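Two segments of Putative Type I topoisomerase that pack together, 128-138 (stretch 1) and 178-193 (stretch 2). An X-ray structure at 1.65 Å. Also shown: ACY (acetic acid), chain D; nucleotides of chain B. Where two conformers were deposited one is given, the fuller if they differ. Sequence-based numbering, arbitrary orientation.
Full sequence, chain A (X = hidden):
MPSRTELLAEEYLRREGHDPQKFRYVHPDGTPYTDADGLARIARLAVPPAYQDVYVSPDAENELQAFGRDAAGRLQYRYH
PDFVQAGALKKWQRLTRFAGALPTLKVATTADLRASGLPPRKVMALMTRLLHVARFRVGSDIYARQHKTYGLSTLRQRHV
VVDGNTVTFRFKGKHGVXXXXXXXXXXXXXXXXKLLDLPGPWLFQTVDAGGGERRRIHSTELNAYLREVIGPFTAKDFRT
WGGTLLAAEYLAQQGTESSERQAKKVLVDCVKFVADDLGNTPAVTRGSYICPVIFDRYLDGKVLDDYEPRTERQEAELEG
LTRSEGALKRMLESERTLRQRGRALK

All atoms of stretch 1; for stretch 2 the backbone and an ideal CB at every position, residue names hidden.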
ATOM      1  N   THR A 128       6.890   0.131   4.504  1.00  3.91           N
ATOM      2  CA  THR A 128       5.928  -0.347   3.514  1.00  3.77           C
ATOM      3  C   THR A 128       4.689  -0.875   4.229  1.00  3.16           C
ATOM      4  O   THR A 128       3.566  -0.630   3.796  1.00  3.12           O
ATOM      5  CB  THR A 128       6.521  -1.414   2.599  1.00  4.14           C
ATOM      6  OG1 THR A 128       7.646  -0.862   1.903  1.00  5.73           O
ATOM      7  CG2 THR A 128       5.493  -1.852   1.557  1.00  5.22           C
ATOM      8  N   ARG A 129       4.884  -1.582   5.334  1.00  2.70           N
ATOM      9  CA  ARG A 129       3.724  -2.009   6.131  1.00  2.75           C
ATOM     10  C   ARG A 129       2.936  -0.799   6.613  1.00  3.42           C
ATOM     11  O   ARG A 129       1.714  -0.797   6.578  1.00  2.35           O
ATOM     12  CB  ARG A 129       4.117  -2.919   7.300  1.00  2.91           C
ATOM     13  CG  ARG A 129       2.912  -3.414   8.097  1.00  2.39           C
ATOM     14  CD  ARG A 129       3.307  -4.499   9.056  1.00  2.99           C
ATOM     15  NE  ARG A 129       3.634  -5.718   8.319  1.00  3.16           N
ATOM     16  CZ  ARG A 129       4.049  -6.847   8.883  1.00  5.58           C
ATOM     17  NH1 ARG A 129       4.132  -6.972  10.196  1.00  5.59           N
ATOM     18  NH2 ARG A 129       4.322  -7.881   8.111  1.00  5.58           N
ATOM     19  N   LEU A 130       3.618   0.238   7.067  1.00  3.21           N
ATOM     20  CA  LEU A 130       2.908   1.464   7.496  1.00  3.10           C
ATOM     21  C   LEU A 130       2.118   2.156   6.361  1.00  3.37           C
ATOM     22  O   LEU A 130       1.017   2.635   6.589  1.00  3.41           O
ATOM     23  CB  LEU A 130       3.876   2.438   8.150  1.00  3.42           C
ATOM     24  CG  LEU A 130       4.371   1.975   9.526  1.00  2.52           C
ATOM     25  CD1 LEU A 130       5.592   2.770   9.975  1.00  4.03           C
ATOM     26  CD2 LEU A 130       3.217   2.100  10.540  1.00  3.11           C
ATOM     27  N   LEU A 131       2.678   2.183   5.154  1.00  3.92           N
ATOM     28  CA  LEU A 131       1.942   2.692   3.976  1.00  4.01           C
ATOM     29  C   LEU A 131       0.671   1.884   3.742  1.00  3.66           C
ATOM     30  O   LEU A 131      -0.396   2.436   3.464  1.00  4.94           O
ATOM     31  CB  LEU A 131       2.806   2.628   2.719  1.00  4.25           C
ATOM     32  CG  LEU A 131       4.050   3.490   2.591  1.00  4.94           C
ATOM     33  CD1 LEU A 131       4.890   3.115   1.354  1.00  6.37           C
ATOM     34  CD2 LEU A 131       3.690   4.981   2.603  1.00  6.96           C
ATOM     35  N   HIS A 132       0.794   0.561   3.868  1.00  3.71           N
ATOM     36  CA  HIS A 132      -0.295  -0.345   3.607  1.00  3.67           C
ATOM     37  C   HIS A 132      -1.404  -0.222   4.649  1.00  3.17           C
ATOM     38  O   HIS A 132      -2.574  -0.054   4.286  1.00  5.28           O
ATOM     39  CB  HIS A 132       0.255  -1.767   3.575  1.00  4.28           C
ATOM     40  CG  HIS A 132      -0.772  -2.830   3.291  1.00  3.48           C
ATOM     41  ND1 HIS A 132      -0.576  -4.136   3.678  1.00  6.03           N
ATOM     42  CD2 HIS A 132      -1.972  -2.795   2.665  1.00  5.98           C
ATOM     43  CE1 HIS A 132      -1.609  -4.865   3.296  1.00  6.58           C
ATOM     44  NE2 HIS A 132      -2.474  -4.077   2.677  1.00  6.34           N
ATOM     45  N   VAL A 133      -1.050  -0.346   5.931  1.00  3.30           N
ATOM     46  CA  VAL A 133      -2.057  -0.452   6.981  1.00  3.28           C
ATOM     47  C   VAL A 133      -2.504   0.901   7.532  1.00  4.06           C
ATOM     48  O   VAL A 133      -3.557   0.979   8.186  1.00  4.97           O
ATOM     49  CB  VAL A 133      -1.611  -1.405   8.148  1.00  3.26           C
ATOM     50  CG1 VAL A 133      -1.109  -2.752   7.588  1.00  4.54           C
ATOM     51  CG2 VAL A 133      -0.562  -0.768   9.029  1.00  4.85           C
ATOM     52  N   ALA A 134      -1.716   1.956   7.307  1.00  4.15           N
ATOM     53  CA  ALA A 134      -2.046   3.281   7.837  1.00  4.07           C
ATOM     54  C   ALA A 134      -2.129   4.410   6.806  1.00  4.60           C
ATOM     55  O   ALA A 134      -2.446   5.536   7.177  1.00  5.27           O
ATOM     56  CB  ALA A 134      -1.073   3.651   8.953  1.00  4.32           C
ATOM     57  N   ARG A 135      -1.855   4.107   5.539  1.00  4.06           N
ATOM     58  CA  ARG A 135      -2.232   4.995   4.419  1.00  4.89           C
ATOM     59  C   ARG A 135      -1.463   6.321   4.471  1.00  4.91           C
ATOM     60  O   ARG A 135      -1.966   7.387   4.075  1.00  5.47           O
ATOM     61  CB  ARG A 135      -3.745   5.190   4.389  1.00  5.26           C
ATOM     62  CG  ARG A 135      -4.510   3.886   4.187  1.00  5.65           C
ATOM     63  CD  ARG A 135      -5.991   3.981   4.547  1.00  7.24           C
ATOM     64  NE  ARG A 135      -6.223   4.286   5.957  1.00  7.99           N
ATOM     65  CZ  ARG A 135      -6.362   3.374   6.913  1.00 10.78           C
ATOM     66  NH1 ARG A 135      -6.286   2.085   6.643  1.00 11.53           N
ATOM     67  NH2 ARG A 135      -6.578   3.761   8.159  1.00 11.52           N
ATOM     68  N   PHE A 136      -0.212   6.239   4.916  1.00  5.19           N
ATOM     69  CA  PHE A 136       0.692   7.391   4.866  1.00  5.52           C
ATOM     70  C   PHE A 136       1.031   7.805   3.429  1.00  6.33           C
ATOM     71  O   PHE A 136       1.051   6.972   2.511  1.00  5.59           O
ATOM     72  CB  PHE A 136       2.027   7.047   5.505  1.00  5.01           C
ATOM     73  CG  PHE A 136       2.063   7.074   7.021  1.00  4.92           C
ATOM     74  CD1 PHE A 136       2.455   8.221   7.717  1.00  5.41           C
ATOM     75  CD2 PHE A 136       1.804   5.921   7.750  1.00  6.20           C
ATOM     76  CE1 PHE A 136       2.544   8.213   9.093  1.00  5.78           C
ATOM     77  CE2 PHE A 136       1.888   5.898   9.123  1.00  5.34           C
ATOM     78  CZ  PHE A 136       2.247   7.042   9.810  1.00  4.71           C
ATOM     79  N   ARG A 137       1.336   9.089   3.272  1.00  6.53           N
ATOM     80  CA  ARG A 137       2.116   9.569   2.132  1.00  7.49           C
ATOM     81  C   ARG A 137       3.593   9.318   2.416  1.00  7.72           C
ATOM     82  O   ARG A 137       4.021   9.312   3.570  1.00  7.94           O
ATOM     83  CB  ARG A 137       1.895  11.071   1.942  1.00  8.07           C
ATOM     84  CG  ARG A 137       0.475  11.493   1.665  1.00  8.92           C
ATOM     85  CD  ARG A 137       0.443  13.004   1.610  1.00 10.11           C
ATOM     86  NE  ARG A 137      -0.854  13.589   1.329  1.00 12.48           N
ATOM     87  CZ  ARG A 137      -1.776  13.888   2.238  1.00 13.88           C
ATOM     88  NH1 ARG A 137      -1.598  13.621   3.521  1.00 16.63           N
ATOM     89  NH2 ARG A 137      -2.901  14.456   1.847  1.00 15.82           N
ATOM     90  N   VAL A 138       4.399   9.127   1.378  1.00  8.51           N
ATOM     91  CA  VAL A 138       5.821   8.875   1.574  1.00  8.85           C
ATOM     92  C   VAL A 138       6.590  10.149   1.990  1.00 10.08           C
ATOM     93  O   VAL A 138       7.459  10.105   2.856  1.00 10.45           O
ATOM     94  CB  VAL A 138       6.466   8.239   0.299  1.00  8.89           C
ATOM     95  CG1 VAL A 138       7.975   8.203   0.429  1.00  8.71           C
ATOM     96  CG2 VAL A 138       5.901   6.825   0.046  1.00  9.20           C
ATOM     97  N   UNK A 178      -3.518  18.472  10.592  1.00 12.33           N
ATOM     98  CA  UNK A 178      -3.112  17.679  11.744  0.50 12.35           C
ATOM     99  C   UNK A 178      -3.485  16.225  11.454  1.00 12.52           C
ATOM    100  O   UNK A 178      -4.667  15.914  11.277  1.00 14.53           O
ATOM    101  CB  UNK A 178      -3.769  18.181  13.031  0.50 12.35           C
ATOM    102  N   UNK A 179      -2.482  15.353  11.381  1.00 11.32           N
ATOM    103  CA  UNK A 179      -2.695  13.954  11.028  1.00 10.07           C
ATOM    104  C   UNK A 179      -2.565  13.092  12.279  1.00  8.67           C
ATOM    105  O   UNK A 179      -1.707  13.337  13.134  1.00  8.00           O
ATOM    106  CB  UNK A 179      -1.703  13.503   9.954  1.00 10.07           C
ATOM    107  N   UNK A 180      -3.448  12.094  12.366  1.00  7.67           N
ATOM    108  CA  UNK A 180      -3.403  11.080  13.409  0.50  6.92           C
ATOM    109  C   UNK A 180      -3.523   9.704  12.755  1.00  6.52           C
ATOM    110  O   UNK A 180      -4.433   9.475  11.958  1.00  6.61           O
ATOM    111  CB  UNK A 180      -4.512  11.299  14.440  0.50  6.92           C
ATOM    112  N   UNK A 181      -2.631   8.791  13.116  1.00  5.50           N
ATOM    113  CA  UNK A 181      -2.654   7.445  12.577  1.00  5.83           C
ATOM    114  C   UNK A 181      -2.283   6.494  13.688  1.00  4.88           C
ATOM    115  O   UNK A 181      -1.627   6.885  14.622  1.00  5.40           O
ATOM    116  CB  UNK A 181      -1.710   7.298  11.382  1.00  5.83           C
ATOM    117  N   UNK A 182      -2.727   5.250  13.579  1.00  5.40           N
ATOM    118  CA  UNK A 182      -2.441   4.268  14.631  1.00  4.09           C
ATOM    119  C   UNK A 182      -2.411   2.881  14.047  1.00  4.08           C
ATOM    120  O   UNK A 182      -3.101   2.592  13.077  1.00  4.89           O
ATOM    121  CB  UNK A 182      -3.476   4.344  15.755  1.00  4.09           C
ATOM    122  N   UNK A 183      -1.627   2.012  14.678  1.00  4.56           N
ATOM    123  CA  UNK A 183      -1.495   0.610  14.235  1.00  4.51           C
ATOM    124  C   UNK A 183      -1.575  -0.308  15.450  1.00  4.83           C
ATOM    125  O   UNK A 183      -1.329   0.132  16.563  1.00  5.07           O
ATOM    126  CB  UNK A 183      -0.182   0.389  13.482  1.00  4.51           C
ATOM    127  N   UNK A 184      -1.912  -1.571  15.207  1.00  4.47           N
ATOM    128  CA  UNK A 184      -2.063  -2.572  16.262  1.00  5.13           C
ATOM    129  C   UNK A 184      -1.144  -3.778  16.096  1.00  6.21           C
ATOM    130  O   UNK A 184      -1.140  -4.677  16.959  1.00  7.40           O
ATOM    131  CB  UNK A 184      -3.516  -3.049  16.310  1.00  5.13           C
ATOM    132  N   UNK A 185      -0.370  -3.807  15.012  1.00  6.06           N
ATOM    133  CA  UNK A 185       0.491  -4.942  14.678  1.00  6.91           C
ATOM    134  C   UNK A 185       1.643  -5.077  15.679  1.00  6.67           C
ATOM    135  O   UNK A 185       2.327  -4.099  15.993  1.00  7.13           O
ATOM    136  CB  UNK A 185       1.043  -4.788  13.259  1.00  6.91           C
ATOM    137  N   UNK A 186       1.844  -6.298  16.176  1.00  7.13           N
ATOM    138  CA  UNK A 186       2.892  -6.596  17.148  1.00  8.03           C
ATOM    139  C   UNK A 186       4.276  -6.267  16.626  1.00  7.33           C
ATOM    140  O   UNK A 186       5.126  -5.738  17.374  1.00  7.63           O
ATOM    141  CB  UNK A 186       2.834  -8.072  17.548  1.00  8.03           C
ATOM    142  N   UNK A 187       4.522  -6.616  15.363  1.00  6.86           N
ATOM    143  CA  UNK A 187       5.838  -6.452  14.741  1.00  6.15           C
ATOM    144  C   UNK A 187       6.172  -4.973  14.603  1.00  5.59           C
ATOM    145  O   UNK A 187       7.271  -4.550  14.959  1.00  5.41           O
ATOM    146  CB  UNK A 187       5.882  -7.137  13.373  1.00  6.15           C
ATOM    147  N   UNK A 188       5.209  -4.173  14.164  1.00  5.22           N
ATOM    148  CA  UNK A 188       5.418  -2.723  14.112  1.00  5.21           C
ATOM    149  C   UNK A 188       5.733  -2.169  15.473  1.00  5.33           C
ATOM    150  O   UNK A 188       6.655  -1.384  15.600  1.00  5.81           O
ATOM    151  CB  UNK A 188       4.187  -2.017  13.540  1.00  5.21           C
ATOM    152  N   UNK A 189       4.968  -2.560  16.497  1.00  4.74           N
ATOM    153  CA  UNK A 189       5.205  -2.012  17.837  1.00  5.35           C
ATOM    154  C   UNK A 189       6.592  -2.356  18.378  1.00  5.22           C
ATOM    155  O   UNK A 189       7.305  -1.479  18.857  1.00  5.39           O
ATOM    156  CB  UNK A 189       4.138  -2.528  18.805  1.00  5.35           C
ATOM    157  N   UNK A 190       6.999  -3.612  18.237  1.00  6.02           N
ATOM    158  CA  UNK A 190       8.308  -4.053  18.744  1.00  6.19           C
ATOM    159  C   UNK A 190       9.474  -3.330  18.046  1.00  6.60           C
ATOM    160  O   UNK A 190      10.442  -2.894  18.686  1.00  7.02           O
ATOM    161  CB  UNK A 190       8.455  -5.565  18.559  1.00  6.19           C
ATOM    162  N   UNK A 191       9.359  -3.187  16.728  1.00  5.79           N
ATOM    163  CA  UNK A 191      10.425  -2.573  15.957  1.00  6.44           C
ATOM    164  C   UNK A 191      10.403  -1.054  16.046  1.00  6.32           C
ATOM    165  O   UNK A 191      11.453  -0.424  15.946  1.00  6.83           O
ATOM    166  CB  UNK A 191      10.326  -3.008  14.493  1.00  6.44           C
ATOM    167  N   UNK A 192       9.235  -0.459  16.269  1.00  6.15           N
ATOM    168  CA  UNK A 192       9.178   0.982  16.510  0.50  6.25           C
ATOM    169  C   UNK A 192       9.945   1.316  17.796  1.00  6.37           C
ATOM    170  O   UNK A 192      10.653   2.329  17.874  1.00  7.24           O
ATOM    171  CB  UNK A 192       7.728   1.460  16.605  0.50  6.25           C
ATOM    172  N   UNK A 193       9.821   0.458  18.815  1.00  6.51           N
ATOM    173  CA  UNK A 193      10.585   0.651  20.051  1.00  7.34           C
ATOM    174  C   UNK A 193      12.088   0.646  19.760  1.00  7.73           C
ATOM    175  O   UNK A 193      12.822   1.470  20.282  1.00  7.66           O
ATOM    176  CB  UNK A 193      10.239  -0.437  21.070  1.00  7.34           C
TER
HETATM  177  C   ACY D 804       2.679  -5.198   4.781  1.00  8.62           C
HETATM  178  O   ACY D 804       3.523  -5.778   5.505  1.00  7.88           O
HETATM  179  OXT ACY D 804       1.513  -4.959   5.166  1.00  7.46           O
HETATM  180  CH3 ACY D 804       3.083  -4.789   3.397  1.00  8.72           C
ATOM    181  P    DC B  10       5.407 -10.748  10.230  1.00  5.88           P
ATOM    182  OP1  DC B  10       5.164 -10.640   8.795  1.00  5.52           O
ATOM    183  OP2  DC B  10       4.978  -9.619  11.088  1.00  4.77           O
ATOM    184  O5'  DC B  10       4.625 -12.037  10.740  1.00  5.68           O
ATOM    185  C5'  DC B  10       4.806 -13.282  10.045  1.00  6.55           C
ATOM    186  C4'  DC B  10       4.162 -14.397  10.832  1.00  7.53           C
ATOM    187  O4'  DC B  10       4.887 -14.604  12.083  1.00  6.40           O
ATOM    188  C3'  DC B  10       2.704 -14.157  11.229  1.00  7.99           C
ATOM    189  O3'  DC B  10       1.969 -15.357  11.137  1.00 12.32           O
ATOM    190  C2'  DC B  10       2.796 -13.737  12.679  1.00  7.42           C
ATOM    191  C1'  DC B  10       3.906 -14.674  13.118  1.00  6.17           C
ATOM    192  N1   DC B  10       4.563 -14.339  14.392  1.00  4.90           N
ATOM    193  C2   DC B  10       5.152 -15.389  15.109  1.00  3.47           C
ATOM    194  O2   DC B  10       5.098 -16.549  14.656  1.00  5.00           O
ATOM    195  N3   DC B  10       5.748 -15.115  16.285  1.00  4.03           N
ATOM    196  C4   DC B  10       5.779 -13.872  16.762  1.00  5.01           C
ATOM    197  N4   DC B  10       6.395 -13.667  17.923  1.00  6.12           N
ATOM    198  C5   DC B  10       5.193 -12.788  16.042  1.00  6.27           C
ATOM    199  C6   DC B  10       4.595 -13.069  14.878  1.00  5.79           C
ATOM    200  P    DG B   9      10.601  -9.350  14.652  1.00  5.93           P
ATOM    201  OP1  DG B   9      11.295  -8.128  14.147  1.00  6.83           O
ATOM    202  OP2  DG B   9       9.883  -9.314  15.942  1.00  6.51           O
ATOM    203  O5'  DG B   9       9.569  -9.900  13.565  1.00  6.23           O
ATOM    204  C5'  DG B   9       9.957 -10.083  12.226  1.00  6.76           C
ATOM    205  C4'  DG B   9       9.063 -11.098  11.533  1.00  6.43           C
ATOM    206  O4'  DG B   9       9.186 -12.429  12.093  1.00  4.58           O
ATOM    207  C3'  DG B   9       7.575 -10.806  11.675  1.00  3.91           C
ATOM    208  O3'  DG B   9       6.951 -11.103  10.443  1.00  4.13           O
ATOM    209  C2'  DG B   9       7.126 -11.645  12.883  1.00  4.40           C
ATOM    210  C1'  DG B   9       7.958 -12.887  12.715  1.00  4.16           C
ATOM    211  N9   DG B   9       8.447 -13.561  13.910  1.00  3.17           N
ATOM    212  C8   DG B   9       8.974 -12.972  15.016  1.00  3.42           C
ATOM    213  N7   DG B   9       9.428 -13.797  15.915  1.00  3.79           N
ATOM    214  C5   DG B   9       9.188 -15.033  15.357  1.00  3.18           C
ATOM    215  C6   DG B   9       9.464 -16.321  15.855  1.00  3.88           C
ATOM    216  O6   DG B   9      10.004 -16.658  16.913  1.00  3.78           O
ATOM    217  N1   DG B   9       9.054 -17.288  14.965  1.00  3.22           N
ATOM    218  C2   DG B   9       8.460 -17.066  13.748  1.00  3.34           C
ATOM    219  N2   DG B   9       8.126 -18.129  13.002  1.00  3.02           N
ATOM    220  N3   DG B   9       8.226 -15.865  13.263  1.00  3.50           N
ATOM    221  C4   DG B   9       8.580 -14.908  14.133  1.00  2.49           C
ATOM    222  P    DG B  11       0.718 -15.486  10.177  1.00 16.50           P
ATOM    223  OP1  DG B  11       1.252 -15.389   8.800  1.00 18.54           O
ATOM    224  OP2  DG B  11      -0.356 -14.643  10.723  1.00 17.67           O
ATOM    225  O5'  DG B  11       0.337 -17.022  10.434  1.00 14.08           O
ATOM    226  C5'  DG B  11       1.211 -18.077  10.096  1.00 13.74           C
ATOM    227  C4'  DG B  11       1.075 -19.218  11.083  1.00 12.04           C
ATOM    228  O4'  DG B  11       1.729 -18.888  12.343  1.00 11.38           O
ATOM    229  C3'  DG B  11      -0.370 -19.560  11.446  1.00 13.41           C
ATOM    230  O3'  DG B  11      -0.487 -20.969  11.493  1.00 16.44           O
ATOM    231  C2'  DG B  11      -0.578 -18.867  12.788  1.00 11.83           C
ATOM    232  C1'  DG B  11       0.795 -18.980  13.429  1.00  8.20           C
ATOM    233  N9   DG B  11       1.163 -17.948  14.404  1.00  6.63           N
ATOM    234  C8   DG B  11       0.928 -16.613  14.303  1.00  6.53           C
ATOM    235  N7   DG B  11       1.389 -15.925  15.295  1.00  7.04           N
ATOM    236  C5   DG B  11       1.989 -16.871  16.108  1.00  5.13           C
ATOM    237  C6   DG B  11       2.660 -16.708  17.333  1.00  5.20           C
ATOM    238  O6   DG B  11       2.849 -15.662  17.971  1.00  6.51           O
ATOM    239  N1   DG B  11       3.124 -17.907  17.847  1.00  6.36           N
ATOM    240  C2   DG B  11       2.943 -19.129  17.226  1.00  5.47           C
ATOM    241  N2   DG B  11       3.467 -20.179  17.880  1.00  7.28           N
ATOM    242  N3   DG B  11       2.305 -19.309  16.070  1.00  6.57           N
ATOM    243  C4   DG B  11       1.865 -18.127  15.562  1.00  6.83           C

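Position 178 opens a strand with nothing of stretch 1 within reach, so the contact sets no preference; it is Ser178. At 179 the CB points toward stretch 1 but is far from it, and the nearest polar feature is the Arg137 guanidinium. A long side chain ending in an acceptor, Gln or Glu, would suit. Gln179 is found, its OE1 taking a weak hydrogen bond from Arg137 NH1 (2.9 Å). Position 180 is again out of reach; it is His180.

Position 181 is more demanding. Its CB points toward stretch 1, 4.3 Å from Phe136 CZ and 4.4 Å from Ala134 CB, beside an open ring face, and the helix ending at Ala134 leaves carbonyl oxygens without helical partners. A long aliphatic chain would cover the ring, and a terminal donor, as in Lys or Arg, could also reach a carbonyl. Lys181 does both: its CD lies 3.5 Å from the centroid of the Phe136 ring, over the face, while NZ donates to Ala134 O (3.1 Å).

At 182 the CB points away, and many residues would fit; with Ala182 the contribution is from the backbone, since one water donates to both Ala182 O and Val133 O (2.8 Å each from the water O).

The CB of 183 turns back toward Val133 CG2 (4.6 Å) and Leu130 CD2 (4.8 Å), an apolar site suited to Val, Thr or Ile. Thr183 places CG2 3.8 Å from both Leu130 CD2 and Val133 CG2. Position 184 is out of reach; it is Ser184.

Position 185 precedes a helix and its CB faces Arg129, 4.8 Å from CD. Asp, Asn, Ser or Thr could cap; the positive charge favours Asp. Asp185 OD2 accepts from the backbone N of 188 (2.9 Å), capping the helix, and forms a salt bridge with Arg129 NH1 (2.9 Å).

Position 186 points away from stretch 1; a long donor suits the nearby DNA, and it is Arg186. At 187 the CB sits 3.6 Å from Arg129 NH1, near the DC10 phosphate, favouring a short donor such as Ser or Thr. Thr187 OG1 donates to DC10 OP2 (3.0 Å), which Arg129 NH1 also binds (2.9 Å).

Position 188 faces Leu130 and the Arg129 methylenes; Leu, Ile or Met would fit. Leu188 CD1 packs on Leu130 CD2 (3.8 Å).

Positions 189 and 190 are out of reach, Ala189 and Ala190. At 191, near a phosphate, a donor suits: Asn191. Position 192 points toward Leu130 from a distance, favouring a long apolar chain; Met192 CE reaches Leu130 CD1 (4.3 Å). Position 193 is out of reach of stretch 1; it is Gln193.

Stretch 2 178-193: SQHKATSDRTLAANMQ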
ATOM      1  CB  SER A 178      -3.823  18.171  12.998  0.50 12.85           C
ATOM      2  OG  SER A 178      -3.366  17.485  14.144  0.50 13.74           O
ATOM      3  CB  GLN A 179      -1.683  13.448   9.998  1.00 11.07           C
ATOM      4  CG  GLN A 179      -1.610  14.194   8.667  1.00 14.67           C
ATOM      5  CD  GLN A 179      -2.466  13.589   7.560  1.00 18.83           C
ATOM      6  OE1 GLN A 179      -2.134  13.939   6.328  1.00 22.45           O
ATOM      7  NE2 GLN A 179      -3.405  12.823   7.801  1.00 21.46           N
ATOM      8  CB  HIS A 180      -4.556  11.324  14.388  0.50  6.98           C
ATOM      9  CG  HIS A 180      -4.668  12.759  14.818  0.50  6.05           C
ATOM     10  ND1 HIS A 180      -3.976  13.267  15.895  0.50  7.59           N
ATOM     11  CD2 HIS A 180      -5.340  13.803  14.279  0.50  7.25           C
ATOM     12  CE1 HIS A 180      -4.240  14.558  16.015  0.50  6.63           C
ATOM     13  NE2 HIS A 180      -5.061  14.909  15.047  0.50  8.03           N
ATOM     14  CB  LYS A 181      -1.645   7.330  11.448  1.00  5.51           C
ATOM     15  CG  LYS A 181      -1.946   8.312  10.325  1.00  7.68           C
ATOM     16  CD  LYS A 181      -1.096   8.086   9.123  1.00  8.67           C
ATOM     17  CE  LYS A 181      -1.527   8.976   7.975  1.00  9.61           C
ATOM     18  NZ  LYS A 181      -2.826   8.580   7.335  1.00 11.31           N
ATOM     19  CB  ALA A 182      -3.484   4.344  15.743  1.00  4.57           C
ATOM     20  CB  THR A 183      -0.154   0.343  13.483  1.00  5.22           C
ATOM     21  OG1 THR A 183       0.966   0.561  14.339  1.00  7.27           O
ATOM     22  CG2 THR A 183      -0.049   1.242  12.228  1.00  5.60           C
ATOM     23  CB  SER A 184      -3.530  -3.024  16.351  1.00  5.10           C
ATOM     24  OG  SER A 184      -4.002  -3.556  15.108  1.00  5.23           O
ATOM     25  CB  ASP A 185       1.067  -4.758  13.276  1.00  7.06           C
ATOM     26  CG  ASP A 185       1.990  -5.891  12.867  1.00  8.85           C
ATOM     27  OD1 ASP A 185       1.513  -7.048  12.795  1.00 15.47           O
ATOM     28  OD2 ASP A 185       3.178  -5.627  12.626  1.00  9.55           O
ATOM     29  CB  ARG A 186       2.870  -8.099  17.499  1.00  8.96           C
ATOM     30  CG  ARG A 186       1.697  -8.569  18.286  1.00 12.15           C
ATOM     31  CD  ARG A 186       1.803 -10.096  18.486  1.00 11.44           C
ATOM     32  NE  ARG A 186       1.514 -10.890  17.279  1.00 13.53           N
ATOM     33  CZ  ARG A 186       1.669 -12.214  17.185  1.00 13.60           C
ATOM     34  NH1 ARG A 186       2.145 -12.909  18.201  1.00 12.05           N
ATOM     35  NH2 ARG A 186       1.358 -12.852  16.072  1.00 13.48           N
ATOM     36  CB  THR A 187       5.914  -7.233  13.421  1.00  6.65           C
ATOM     37  OG1 THR A 187       5.828  -8.627  13.746  1.00  7.49           O
ATOM     38  CG2 THR A 187       7.216  -6.959  12.672  1.00  6.87           C
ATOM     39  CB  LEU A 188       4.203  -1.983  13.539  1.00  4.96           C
ATOM     40  CG  LEU A 188       3.975  -2.112  12.025  1.00  6.54           C
ATOM     41  CD1 LEU A 188       2.652  -1.498  11.572  1.00 10.58           C
ATOM     42  CD2 LEU A 188       5.132  -1.499  11.230  1.00  9.08           C
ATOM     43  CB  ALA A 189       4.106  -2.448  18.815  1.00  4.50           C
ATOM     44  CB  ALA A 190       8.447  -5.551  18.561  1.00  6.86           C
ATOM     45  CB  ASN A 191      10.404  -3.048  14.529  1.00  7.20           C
ATOM     46  CG  ASN A 191      10.981  -4.440  14.389  1.00  7.15           C
ATOM     47  OD1 ASN A 191      12.205  -4.616  14.412  1.00  8.91           O
ATOM     48  ND2 ASN A 191      10.112  -5.439  14.269  1.00  7.23           N
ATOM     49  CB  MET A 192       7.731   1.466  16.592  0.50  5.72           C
ATOM     50  CG  MET A 192       7.570   2.963  16.622  0.50  5.22           C
ATOM     51  SD  MET A 192       8.300   3.754  15.180  0.50  4.16           S
ATOM     52  CE  MET A 192       7.076   3.379  13.930  0.50  6.97           C
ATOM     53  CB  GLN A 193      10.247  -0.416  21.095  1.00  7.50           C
ATOM     54  CG  GLN A 193       8.833  -0.328  21.646  1.00  8.23           C
ATOM     55  CD  GLN A 193       8.659   0.583  22.866  1.00 12.23           C
ATOM     56  OE1 GLN A 193       9.490   1.446  23.162  1.00 15.33           O
ATOM     57  NE2 GLN A 193       7.540   0.392  23.576  1.00 12.06           N
TER
HETATM   58  O   HOH W   1      -4.412   1.926  10.701  1.00 24.78           O
HETATM   59  O   HOH W   2      -2.405  10.556   5.475  1.00 12.85           O
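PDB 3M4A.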